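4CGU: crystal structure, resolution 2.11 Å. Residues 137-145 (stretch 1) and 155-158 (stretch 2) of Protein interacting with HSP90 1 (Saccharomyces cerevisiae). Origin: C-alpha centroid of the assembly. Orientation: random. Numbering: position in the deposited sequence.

Stretch 1, residues 137-145: VVNAADIKI
Stretch 2, residues 155-158: YIYI

Two short segments of one chain can be joined by a single pair of backbone hydrogen bonds, and side chains pack around it. Here the strands run antiparallel, with Lys144 opposite Tyr157 as the hydrogen-bonded pair (CA to CA 5.0 Å). Lys144 N donates to Tyr157 O at 2.9 Å and Tyr157 N to Lys144 O at 2.8 Å, both nearly linear. The next pair, Ile145 and Ile156, is non-hydrogen-bonded and tighter, 4.5 Å between CA atoms; CA-H...O contacts run from Ile156 CA to Lys144 O (3.3 Å) and Ile145 CA to Tyr155 O (3.4 Å). The backbone is extended, phi -103 to -122° and psi 118 to 124° in Lys144-Ile145 and Tyr155-Tyr157.

Lys144 (m, m, t, chi4 -134°) and Tyr157 (m, chi2 85°) share one face, but their ends lead away: the long lysine lets NZ hydrogen-bond Ala141 O (2.8 Å), and buried Tyr157 has its OH bonded elsewhere in the structure. Ile145 and Ile156 occupy the other face, CG1 to CG1 3.9 Å. All four isoleucines are m,t. Ile143 CG2 meets Ile156 CG2 at 4.1 Å and Ile158 CG1 at 3.9 Å; Val138 CG1, chi1 t, lies 4.2 Å from Ile158 CG2. Branched apolar side chains suit this packing: Ile143, Ile145 and Ile156 are buried, C-terminal Ile158 is most covered, and 368 Å², both sides summed, is buried between the stretches.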

# COMPACT_ATOMS: atom_id res chain seq x y z
N VAL B 137 -1.10 -7.87 -11.64
CA VAL B 137 -0.51 -6.69 -11.02
C VAL B 137 -0.98 -6.58 -9.57
O VAL B 137 -2.17 -6.61 -9.29
CB VAL B 137 -0.78 -5.38 -11.83
CG1 VAL B 137 -0.28 -5.53 -13.25
CG2 VAL B 137 -2.27 -5.01 -11.81
N VAL B 138 -0.03 -6.52 -8.65
CA VAL B 138 -0.39 -6.48 -7.24
C VAL B 138 0.00 -5.16 -6.60
O VAL B 138 1.18 -4.82 -6.53
CB VAL B 138 0.23 -7.64 -6.45
CG1 VAL B 138 -0.16 -7.55 -4.97
CG2 VAL B 138 -0.19 -8.98 -7.05
N ASN B 139 -1.00 -4.43 -6.14
CA ASN B 139 -0.80 -3.22 -5.36
C ASN B 139 -1.22 -3.49 -3.92
O ASN B 139 -2.41 -3.69 -3.65
CB ASN B 139 -1.62 -2.07 -5.95
CG ASN B 139 -1.26 -0.72 -5.36
OD1 ASN B 139 -0.75 -0.63 -4.24
ND2 ASN B 139 -1.54 0.34 -6.11
N ALA B 140 -0.25 -3.51 -3.01
CA ALA B 140 -0.49 -3.84 -1.61
C ALA B 140 -1.55 -2.97 -0.97
O ALA B 140 -2.21 -3.37 -0.01
CB ALA B 140 0.81 -3.76 -0.81
N ALA B 141 -1.71 -1.77 -1.50
CA ALA B 141 -2.75 -0.86 -1.05
C ALA B 141 -4.14 -1.40 -1.40
O ALA B 141 -5.11 -1.10 -0.71
CB ALA B 141 -2.55 0.53 -1.66
N ASP B 142 -4.22 -2.20 -2.46
CA ASP B 142 -5.50 -2.67 -2.98
C ASP B 142 -5.86 -4.08 -2.52
O ASP B 142 -6.94 -4.58 -2.84
CB ASP B 142 -5.53 -2.61 -4.51
CG ASP B 142 -5.41 -1.19 -5.04
OD1 ASP B 142 -5.70 -0.25 -4.28
OD2 ASP B 142 -5.03 -1.03 -6.22
N ILE B 143 -4.96 -4.72 -1.79
CA ILE B 143 -5.26 -6.03 -1.22
C ILE B 143 -6.29 -5.88 -0.12
O ILE B 143 -6.00 -5.32 0.94
CB ILE B 143 -4.00 -6.71 -0.66
CG1 ILE B 143 -2.94 -6.85 -1.76
CG2 ILE B 143 -4.36 -8.08 -0.05
CD1 ILE B 143 -1.62 -7.42 -1.27
N LYS B 144 -7.50 -6.36 -0.37
CA LYS B 144 -8.58 -6.25 0.61
C LYS B 144 -8.79 -7.58 1.31
O LYS B 144 -9.05 -8.59 0.67
CB LYS B 144 -9.88 -5.81 -0.07
CG LYS B 144 -9.78 -4.47 -0.78
CD LYS B 144 -9.40 -3.37 0.20
CE LYS B 144 -8.96 -2.10 -0.52
NZ LYS B 144 -7.71 -1.55 0.08
N ILE B 145 -8.69 -7.56 2.64
CA ILE B 145 -8.89 -8.77 3.44
C ILE B 145 -10.02 -8.59 4.46
O ILE B 145 -9.93 -7.74 5.35
CB ILE B 145 -7.60 -9.15 4.19
CG1 ILE B 145 -6.44 -9.34 3.22
CG2 ILE B 145 -7.82 -10.41 5.01
CD1 ILE B 145 -5.15 -9.76 3.89
N TYR B 155 -11.67 -13.72 3.46
CA TYR B 155 -11.92 -13.40 2.05
C TYR B 155 -10.89 -12.37 1.62
O TYR B 155 -10.84 -11.28 2.17
CB TYR B 155 -13.30 -12.78 1.88
CG TYR B 155 -14.46 -13.69 2.21
CD1 TYR B 155 -14.86 -13.90 3.53
CD2 TYR B 155 -15.18 -14.32 1.21
CE1 TYR B 155 -15.92 -14.73 3.83
CE2 TYR B 155 -16.25 -15.15 1.50
CZ TYR B 155 -16.62 -15.35 2.81
OH TYR B 155 -17.68 -16.18 3.10
N ILE B 156 -10.07 -12.71 0.62
CA ILE B 156 -9.03 -11.81 0.16
C ILE B 156 -9.23 -11.44 -1.31
O ILE B 156 -9.30 -12.31 -2.17
CB ILE B 156 -7.64 -12.45 0.34
CG1 ILE B 156 -7.44 -12.83 1.81
CG2 ILE B 156 -6.55 -11.52 -0.17
CD1 ILE B 156 -6.26 -13.75 2.05
N TYR B 157 -9.32 -10.14 -1.59
CA TYR B 157 -9.54 -9.67 -2.95
C TYR B 157 -8.36 -8.87 -3.45
O TYR B 157 -7.94 -7.90 -2.82
CB TYR B 157 -10.81 -8.82 -3.03
CG TYR B 157 -12.07 -9.60 -2.71
CD1 TYR B 157 -12.48 -9.78 -1.39
CD2 TYR B 157 -12.83 -10.18 -3.72
CE1 TYR B 157 -13.63 -10.50 -1.09
CE2 TYR B 157 -13.97 -10.90 -3.43
CZ TYR B 157 -14.37 -11.06 -2.12
OH TYR B 157 -15.50 -11.77 -1.83
N ILE B 158 -7.80 -9.29 -4.59
CA ILE B 158 -6.63 -8.65 -5.15
C ILE B 158 -6.81 -8.35 -6.64
O ILE B 158 -7.21 -9.22 -7.41
CB ILE B 158 -5.37 -9.53 -4.96
CG1 ILE B 158 -5.16 -9.82 -3.47
CG2 ILE B 158 -4.15 -8.85 -5.55
CD1 ILE B 158 -4.02 -10.77 -3.18
OXT ILE B 158 -6.56 -7.24 -7.11